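Local structure of glutamate--LysW ligase ArgX (3VPB) at residues K127-S132 with L161-V166. The protein probably joins glutamate to the C-terminal glutamate of the carrier protein LysW, spending ATP, in arginine biosynthesis. Residues are numbered along the deposited sequence; the frame is centred on the assembly and turned at random. Where two conformers were deposited one is given.
With ADP (adenosine-5'-diphosphate), chain L; SO4 (sulfate ion), chain P.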
loop_
_atom_site.group_PDB
_atom_site.type_symbol
_atom_site.label_atom_id
_atom_site.label_comp_id
_atom_site.label_asym_id
_atom_site.label_seq_id
_atom_site.Cartn_x
_atom_site.Cartn_y
_atom_site.Cartn_z
ATOM N N LYS B 127 17.567 2.599 7.663
ATOM C CA LYS B 127 16.240 2.748 8.229
ATOM C C LYS B 127 15.512 3.897 7.549
ATOM O O LYS B 127 16.151 4.801 6.995
ATOM C CB LYS B 127 16.305 2.932 9.757
ATOM C CG LYS B 127 17.026 4.231 10.170
ATOM C CD LYS B 127 17.471 4.175 11.641
ATOM C CE LYS B 127 18.227 5.454 12.007
ATOM N NZ LYS B 127 18.879 5.278 13.377
ATOM N N PRO B 128 14.176 3.863 7.574
ATOM C CA PRO B 128 13.439 4.968 6.945
ATOM C C PRO B 128 13.347 6.159 7.917
ATOM O O PRO B 128 13.573 5.969 9.116
ATOM C CB PRO B 128 12.051 4.377 6.704
ATOM C CG PRO B 128 12.172 2.891 6.896
ATOM C CD PRO B 128 13.309 2.706 7.886
ATOM N N PRO B 129 12.978 7.344 7.417
ATOM C CA PRO B 129 12.849 8.510 8.281
ATOM C C PRO B 129 11.632 8.471 9.190
ATOM O O PRO B 129 11.616 9.146 10.203
ATOM C CB PRO B 129 12.766 9.680 7.286
ATOM C CG PRO B 129 12.195 9.095 6.041
ATOM C CD PRO B 129 12.762 7.682 5.998
ATOM N N ILE B 130 10.610 7.719 8.814
ATOM C CA ILE B 130 9.443 7.581 9.670
ATOM C C ILE B 130 9.364 6.171 10.189
ATOM O O ILE B 130 9.821 5.222 9.537
ATOM C CB ILE B 130 8.112 7.982 8.979
ATOM C CG1 ILE B 130 8.001 7.364 7.575
ATOM C CG2 ILE B 130 7.972 9.490 8.945
ATOM C CD1 ILE B 130 6.649 7.624 6.914
ATOM N N GLY B 131 8.821 6.049 11.390
ATOM C CA GLY B 131 8.679 4.777 12.039
ATOM C C GLY B 131 9.090 4.912 13.486
ATOM O O GLY B 131 9.697 5.925 13.893
ATOM N N SER B 132 8.743 3.895 14.257
ATOM C CA SER B 132 9.054 3.823 15.663
ATOM C C SER B 132 9.089 2.344 15.990
ATOM O O SER B 132 8.827 1.516 15.115
ATOM C CB SER B 132 7.953 4.546 16.450
ATOM O OG SER B 132 8.222 4.562 17.830
ATOM N N LEU B 161 8.717 6.007 3.294
ATOM C CA LEU B 161 9.397 4.759 3.695
ATOM C C LEU B 161 10.391 4.305 2.638
ATOM O O LEU B 161 11.200 3.417 2.884
ATOM C CB LEU B 161 8.393 3.636 3.973
ATOM C CG LEU B 161 7.411 3.813 5.128
ATOM C CD1 LEU B 161 6.529 2.555 5.201
ATOM C CD2 LEU B 161 8.132 4.022 6.437
ATOM N N LYS B 162 10.329 4.923 1.466
ATOM C CA LYS B 162 11.263 4.631 0.381
ATOM C C LYS B 162 12.551 5.460 0.462
ATOM O O LYS B 162 13.477 5.259 -0.326
ATOM C CB LYS B 162 10.579 4.846 -0.972
ATOM C CG LYS B 162 9.418 3.872 -1.229
ATOM C CD LYS B 162 8.675 4.189 -2.521
ATOM C CE LYS B 162 7.439 3.289 -2.649
ATOM N NZ LYS B 162 6.852 3.347 -4.019
ATOM N N ALA B 163 12.600 6.419 1.386
ATOM C CA ALA B 163 13.809 7.185 1.610
ATOM C C ALA B 163 14.687 6.364 2.562
ATOM O O ALA B 163 14.204 5.874 3.575
ATOM C CB ALA B 163 13.477 8.527 2.234
ATOM N N HIS B 164 15.958 6.200 2.227
ATOM C CA HIS B 164 16.851 5.384 3.035
ATOM C C HIS B 164 17.820 6.263 3.799
ATOM O O HIS B 164 18.553 7.035 3.171
ATOM C CB HIS B 164 17.713 4.488 2.162
ATOM C CG HIS B 164 16.942 3.509 1.317
ATOM N ND1 HIS B 164 17.016 2.150 1.515
ATOM C CD2 HIS B 164 16.166 3.690 0.225
ATOM C CE1 HIS B 164 16.287 1.530 0.602
ATOM N NE2 HIS B 164 15.746 2.444 -0.185
ATOM N N ILE B 165 17.884 6.062 5.114
ATOM C CA ILE B 165 18.964 6.632 5.928
ATOM C C ILE B 165 19.993 5.521 6.113
ATOM O O ILE B 165 19.739 4.556 6.818
ATOM C CB ILE B 165 18.487 7.117 7.298
ATOM C CG1 ILE B 165 17.292 8.079 7.139
ATOM C CG2 ILE B 165 19.651 7.802 8.046
ATOM C CD1 ILE B 165 16.643 8.491 8.499
ATOM N N VAL B 166 21.135 5.666 5.458
ATOM C CA VAL B 166 22.162 4.637 5.449
ATOM C C VAL B 166 23.273 5.116 6.365
ATOM O O VAL B 166 23.914 6.114 6.066
ATOM C CB VAL B 166 22.715 4.469 4.028
ATOM C CG1 VAL B 166 23.862 3.445 4.001
ATOM C CG2 VAL B 166 21.570 4.093 3.034
HETATM P PB ADP L . 12.946 3.875 16.135
HETATM O O1B ADP L . 12.355 5.225 15.977
HETATM O O2B ADP L . 13.204 3.423 17.563
HETATM O O3B ADP L . 12.315 2.787 15.315
HETATM P PA ADP L . 15.849 4.019 16.080
HETATM O O1A ADP L . 16.706 4.756 15.056
HETATM O O2A ADP L . 15.772 4.429 17.533
HETATM O O3A ADP L . 14.385 3.987 15.414
HETATM O "O5'" ADP L . 16.318 2.485 16.002
HETATM C "C5'" ADP L . 15.788 1.451 16.832
HETATM C "C4'" ADP L . 16.924 0.646 17.436
HETATM O "O4'" ADP L . 17.781 0.195 16.382
HETATM C "C3'" ADP L . 17.800 1.527 18.330
HETATM O "O3'" ADP L . 17.331 1.511 19.684
HETATM C "C2'" ADP L . 19.157 0.874 18.213
HETATM O "O2'" ADP L . 19.245 -0.258 19.089
HETATM C "C1'" ADP L . 19.142 0.354 16.800
HETATM N N9 ADP L . 19.797 1.310 15.887
HETATM C C8 ADP L . 19.207 2.221 15.072
HETATM N N7 ADP L . 20.155 2.854 14.366
HETATM C C5 ADP L . 21.350 2.344 14.724
HETATM C C6 ADP L . 22.756 2.587 14.381
HETATM N N6 ADP L . 23.068 3.507 13.449
HETATM N N1 ADP L . 23.711 1.800 14.960
HETATM C C2 ADP L . 23.417 0.864 15.870
HETATM N N3 ADP L . 22.137 0.623 16.252
HETATM C C4 ADP L . 21.107 1.333 15.719
HETATM S S SO4 P . 11.176 4.563 19.906
HETATM O O1 SO4 P . 10.792 5.110 18.599
HETATM O O2 SO4 P . 10.566 3.256 20.050
HETATM O O3 SO4 P . 12.639 4.489 20.125
HETATM O O4 SO4 P . 10.573 5.394 20.947
#
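NZ of Lys-127 is gripped by ADP, lying 2.8 Å from the alpha-phosphate oxygen O1A and 2.9 Å from N7 of the adenine, while Asn-249 and Gln-167 bind the same nitrogen. Lysine suits the place because its chain, extended beyond CG, brings an N-H donor, probably charged, from the strand end to the phosphate. An alanine here would probably leave the alpha-phosphate and N7 without this donor and open a gap beside the adenine. The backbone of Lys-127 forms an antiparallel hydrogen-bonded pair with Ile-165: N of Lys-127 to O of Ile-165 is 3.0 Å, and N of Ile-165 gives back to O of Lys-127 at 2.9 Å. Beyond it the prolines, which lack an N-H to offer, turn the chain out of the sheet: CA of Pro-128 makes a CA-H...O contact with O of Ala-163, and CD of Pro-129 packs on the small CB of Ala-163 at 3.9 Å. Ile-165 is long enough for its CD1 to meet CA of Pro-129. In one conformer of Ile-130, its side chain crosses that of Leu-161 at about a right angle, two branched apolar chains filling a buried place. In this ATP-grasp domain, strand 164-168 runs between strands 104-107 and 124-127, with helix 87-96 against Ile-165 and helix 110-120 against His-164.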